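Local structure of minor capsid protein (Cafeteriavirus-dependent mavirus, 6G42) at residues I52-L65 with Q242-V255. The protein forms the penton of the virophage capsid, a pentameric single jelly-roll protein that probably occupies the fivefold vertices of the shell. Sequence-based numbering, arbitrary orientation.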
# COMPACT_ATOMS: atom_id res chain seq x y z
N ILE C 52 25.29 -2.86 10.20
CA ILE C 52 23.98 -2.35 9.77
C ILE C 52 22.98 -2.41 10.93
O ILE C 52 22.94 -3.39 11.68
CB ILE C 52 23.43 -3.11 8.53
CG1 ILE C 52 22.10 -2.52 8.07
CG2 ILE C 52 23.27 -4.60 8.78
CD1 ILE C 52 21.78 -2.85 6.63
N VAL C 53 22.21 -1.33 11.08
CA VAL C 53 21.14 -1.26 12.07
C VAL C 53 19.93 -1.95 11.46
O VAL C 53 19.26 -1.39 10.59
CB VAL C 53 20.82 0.20 12.45
CG1 VAL C 53 19.67 0.29 13.46
CG2 VAL C 53 22.06 0.88 13.02
N GLU C 54 19.67 -3.18 11.90
CA GLU C 54 18.53 -3.98 11.42
C GLU C 54 17.18 -3.37 11.83
O GLU C 54 16.28 -3.23 10.99
CB GLU C 54 18.65 -5.41 11.97
CG GLU C 54 17.54 -6.40 11.58
CD GLU C 54 17.56 -6.83 10.12
OE1 GLU C 54 18.55 -6.52 9.41
OE2 GLU C 54 16.59 -7.50 9.69
N GLU C 55 17.04 -3.01 13.10
CA GLU C 55 15.75 -2.60 13.64
C GLU C 55 15.90 -1.74 14.90
O GLU C 55 16.77 -1.99 15.73
CB GLU C 55 14.91 -3.86 13.91
CG GLU C 55 13.73 -3.75 14.87
CD GLU C 55 12.95 -5.07 14.99
OE1 GLU C 55 13.57 -6.15 14.85
OE2 GLU C 55 11.73 -5.02 15.23
N PHE C 56 15.06 -0.71 15.01
CA PHE C 56 14.84 -0.03 16.28
C PHE C 56 13.37 0.30 16.51
O PHE C 56 12.55 0.23 15.59
CB PHE C 56 15.75 1.21 16.45
CG PHE C 56 15.44 2.37 15.54
CD1 PHE C 56 14.39 3.25 15.84
CD2 PHE C 56 16.23 2.64 14.43
CE1 PHE C 56 14.12 4.33 15.01
CE2 PHE C 56 15.97 3.73 13.61
CZ PHE C 56 14.91 4.58 13.90
N HIS C 57 13.05 0.64 17.76
CA HIS C 57 11.70 1.04 18.16
C HIS C 57 11.76 2.12 19.24
O HIS C 57 12.28 1.89 20.32
CB HIS C 57 10.93 -0.19 18.65
CG HIS C 57 9.45 0.01 18.77
ND1 HIS C 57 8.75 1.00 18.12
CD2 HIS C 57 8.52 -0.70 19.46
CE1 HIS C 57 7.47 0.91 18.41
NE2 HIS C 57 7.30 -0.12 19.22
N LEU C 58 11.25 3.30 18.92
CA LEU C 58 11.21 4.43 19.85
C LEU C 58 9.80 4.50 20.41
O LEU C 58 8.94 5.22 19.90
CB LEU C 58 11.61 5.74 19.15
CG LEU C 58 12.81 5.67 18.19
CD1 LEU C 58 13.06 7.03 17.57
CD2 LEU C 58 14.07 5.15 18.87
N HIS C 59 9.56 3.72 21.46
CA HIS C 59 8.21 3.51 21.97
C HIS C 59 7.83 4.44 23.10
O HIS C 59 8.40 4.37 24.18
CB HIS C 59 8.06 2.07 22.42
CG HIS C 59 6.65 1.65 22.65
ND1 HIS C 59 5.64 1.94 21.76
CD2 HIS C 59 6.08 0.95 23.65
CE1 HIS C 59 4.50 1.44 22.22
NE2 HIS C 59 4.75 0.83 23.36
N LYS C 60 6.82 5.28 22.85
CA LYS C 60 6.36 6.33 23.76
C LYS C 60 7.42 7.41 24.00
O LYS C 60 8.07 7.48 25.05
CB LYS C 60 5.81 5.76 25.06
CG LYS C 60 4.81 4.65 24.81
CD LYS C 60 4.13 4.21 26.07
CE LYS C 60 3.41 2.90 25.83
NZ LYS C 60 2.60 2.54 27.02
N ILE C 61 7.55 8.25 22.97
CA ILE C 61 8.38 9.45 23.00
C ILE C 61 7.54 10.65 22.59
O ILE C 61 6.41 10.49 22.13
CB ILE C 61 9.56 9.34 22.02
CG1 ILE C 61 9.05 9.18 20.59
CG2 ILE C 61 10.45 8.17 22.41
CD1 ILE C 61 10.10 9.46 19.55
N ARG C 62 8.11 11.85 22.74
CA ARG C 62 7.45 13.09 22.33
C ARG C 62 8.29 13.82 21.30
O ARG C 62 9.52 13.87 21.42
CB ARG C 62 7.20 14.00 23.53
CG ARG C 62 6.02 14.93 23.33
CD ARG C 62 5.99 16.05 24.34
NE ARG C 62 4.75 16.83 24.24
CZ ARG C 62 4.52 17.98 24.87
NH1 ARG C 62 5.45 18.54 25.65
NH2 ARG C 62 3.35 18.60 24.70
N LEU C 63 7.64 14.39 20.29
CA LEU C 63 8.33 15.15 19.25
C LEU C 63 7.60 16.47 18.98
O LEU C 63 6.37 16.52 19.04
CB LEU C 63 8.42 14.33 17.96
CG LEU C 63 9.31 13.08 17.97
CD1 LEU C 63 9.14 12.32 16.66
CD2 LEU C 63 10.78 13.42 18.19
N PRO C 64 8.36 17.54 18.68
CA PRO C 64 7.71 18.81 18.33
C PRO C 64 7.11 18.81 16.93
O PRO C 64 7.61 18.12 16.04
CB PRO C 64 8.85 19.82 18.44
CG PRO C 64 10.10 19.04 18.22
CD PRO C 64 9.82 17.68 18.80
N LEU C 65 6.04 19.57 16.78
CA LEU C 65 5.32 19.70 15.51
C LEU C 65 5.66 20.98 14.72
O LEU C 65 5.46 21.02 13.51
CB LEU C 65 3.82 19.65 15.78
CG LEU C 65 3.27 18.49 16.62
CD1 LEU C 65 1.75 18.42 16.48
CD2 LEU C 65 3.88 17.15 16.23
N GLN C 242 5.72 13.86 9.45
CA GLN C 242 4.61 14.14 10.34
C GLN C 242 3.30 13.84 9.62
O GLN C 242 2.91 14.54 8.68
CB GLN C 242 4.65 15.60 10.82
CG GLN C 242 3.72 15.92 11.99
CD GLN C 242 4.06 15.16 13.26
OE1 GLN C 242 5.23 15.07 13.66
NE2 GLN C 242 3.04 14.62 13.93
N GLN C 243 2.62 12.77 10.07
CA GLN C 243 1.41 12.25 9.42
C GLN C 243 0.12 12.94 9.88
O GLN C 243 -0.84 13.03 9.11
CB GLN C 243 1.28 10.75 9.72
CG GLN C 243 2.41 9.89 9.18
CD GLN C 243 2.34 9.61 7.69
OE1 GLN C 243 1.30 9.82 7.05
NE2 GLN C 243 3.44 9.14 7.12
N ASN C 244 0.10 13.40 11.12
CA ASN C 244 -1.11 13.90 11.78
C ASN C 244 -0.73 14.88 12.90
O ASN C 244 0.41 15.34 12.97
CB ASN C 244 -1.92 12.71 12.30
CG ASN C 244 -1.16 11.90 13.33
OD1 ASN C 244 0.01 12.16 13.62
ND2 ASN C 244 -1.81 10.88 13.88
N ASN C 245 -1.68 15.19 13.78
CA ASN C 245 -1.45 16.14 14.88
C ASN C 245 -1.07 15.45 16.20
O ASN C 245 -1.54 15.84 17.27
CB ASN C 245 -2.69 17.01 15.05
CG ASN C 245 -2.47 18.17 16.00
OD1 ASN C 245 -1.45 18.85 15.94
ND2 ASN C 245 -3.43 18.39 16.89
N GLN C 246 -0.21 14.43 16.13
CA GLN C 246 0.21 13.68 17.30
C GLN C 246 1.64 14.05 17.67
O GLN C 246 2.57 13.74 16.93
CB GLN C 246 0.12 12.18 17.06
CG GLN C 246 -1.26 11.58 17.23
CD GLN C 246 -1.20 10.05 17.32
OE1 GLN C 246 -1.01 9.36 16.31
NE2 GLN C 246 -1.35 9.52 18.53
N ASP C 247 1.81 14.71 18.82
CA ASP C 247 3.13 14.95 19.40
C ASP C 247 3.73 13.69 20.02
O ASP C 247 4.95 13.48 19.96
CB ASP C 247 3.16 16.14 20.39
CG ASP C 247 2.01 16.14 21.40
OD1 ASP C 247 0.90 15.64 21.09
OD2 ASP C 247 2.22 16.68 22.51
N TYR C 248 2.89 12.84 20.61
CA TYR C 248 3.35 11.57 21.19
C TYR C 248 3.31 10.45 20.14
O TYR C 248 2.27 10.20 19.54
CB TYR C 248 2.51 11.19 22.40
CG TYR C 248 2.68 12.13 23.57
CD1 TYR C 248 1.97 13.33 23.62
CD2 TYR C 248 3.55 11.83 24.62
CE1 TYR C 248 2.12 14.21 24.68
CE2 TYR C 248 3.71 12.70 25.70
CZ TYR C 248 2.98 13.89 25.72
OH TYR C 248 3.11 14.79 26.76
N ASN C 249 4.45 9.79 19.95
CA ASN C 249 4.62 8.82 18.88
C ASN C 249 5.28 7.52 19.34
O ASN C 249 5.89 7.44 20.41
CB ASN C 249 5.45 9.43 17.74
CG ASN C 249 4.74 10.57 17.04
OD1 ASN C 249 3.84 10.35 16.23
ND2 ASN C 249 5.14 11.79 17.34
N SER C 250 5.11 6.50 18.50
CA SER C 250 5.75 5.21 18.64
C SER C 250 6.35 4.94 17.27
O SER C 250 5.62 4.70 16.32
CB SER C 250 4.71 4.15 19.02
OG SER C 250 5.29 2.87 19.17
N ILE C 251 7.67 5.03 17.17
CA ILE C 251 8.36 5.02 15.87
C ILE C 251 9.11 3.71 15.66
O ILE C 251 10.13 3.47 16.30
CB ILE C 251 9.30 6.22 15.74
CG1 ILE C 251 8.48 7.52 15.79
CG2 ILE C 251 10.08 6.14 14.43
CD1 ILE C 251 9.29 8.79 15.85
N LEU C 252 8.61 2.90 14.74
CA LEU C 252 9.22 1.62 14.38
C LEU C 252 10.02 1.74 13.08
O LEU C 252 9.57 2.37 12.11
CB LEU C 252 8.12 0.56 14.23
CG LEU C 252 8.53 -0.87 13.89
CD1 LEU C 252 9.37 -1.46 15.01
CD2 LEU C 252 7.28 -1.71 13.64
N PHE C 253 11.22 1.15 13.08
CA PHE C 253 12.04 1.00 11.88
C PHE C 253 12.49 -0.46 11.73
O PHE C 253 12.92 -1.09 12.70
CB PHE C 253 13.25 1.93 11.91
CG PHE C 253 14.26 1.64 10.84
CD1 PHE C 253 13.97 1.89 9.51
CD2 PHE C 253 15.49 1.07 11.16
CE1 PHE C 253 14.90 1.60 8.51
CE2 PHE C 253 16.42 0.78 10.17
CZ PHE C 253 16.12 1.05 8.84
N ARG C 254 12.37 -0.99 10.51
CA ARG C 254 12.88 -2.31 10.13
C ARG C 254 13.49 -2.20 8.72
O ARG C 254 12.86 -1.65 7.83
CB ARG C 254 11.75 -3.34 10.15
CG ARG C 254 11.23 -3.66 11.55
CD ARG C 254 9.99 -4.53 11.50
NE ARG C 254 8.78 -3.79 11.13
CZ ARG C 254 7.56 -4.32 11.01
NH1 ARG C 254 7.35 -5.63 11.22
NH2 ARG C 254 6.53 -3.55 10.67
N VAL C 255 14.69 -2.74 8.53
CA VAL C 255 15.46 -2.50 7.29
C VAL C 255 14.98 -3.34 6.08
O VAL C 255 15.72 -4.15 5.51
CB VAL C 255 17.00 -2.60 7.55
CG1 VAL C 255 17.50 -4.03 7.73
CG2 VAL C 255 17.79 -1.88 6.45
O HOH W 1 6.87 17.10 13.74
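Arg62 runs out fully extended, CG opposite the backbone N (chi1 -154°), and its CG sits over the centre of the Tyr248 ring, 3.9 Å from the centroid. Asp247, its carboxylate turned between N and carbonyl carbon (chi1 47°), offers OD2 at the guanidinium edge, where Arg62 NE and NH2 both donate to that one oxygen at 3.1 Å, a side-on salt bridge. On the same face of the sheet as Arg62 and Tyr248, Ser250 OG hydrogen-bonds His59 ND1 at 2.8 Å, and Leu252 CD1 lies over the His57 ring. This face meets a second subunit, another copy of the protein, whose Tyr282 hydroxyl hydrogen-bonds His57 NE2. The other face is largely apolar: Phe253 CB rests on the Phe56 ring, 3.8 Å from its centroid, and Ile251 CD1 touches Ile61 CD1 and, beyond the strand, Leu63 CD1 at 3.6 Å. Paired backbone bonds join Phe56 to Phe253, Leu58 to Ile251 and Ile61 to Asn249, the last at a G1 beta bulge, where Lys60 and Ile61 both face Asn249. This antiparallel pairing belongs to a jelly-roll sheet in which 49-62 lies between 248-264 and 296-305, with strands 201-207 and 236-239 packed against the Phe56 side.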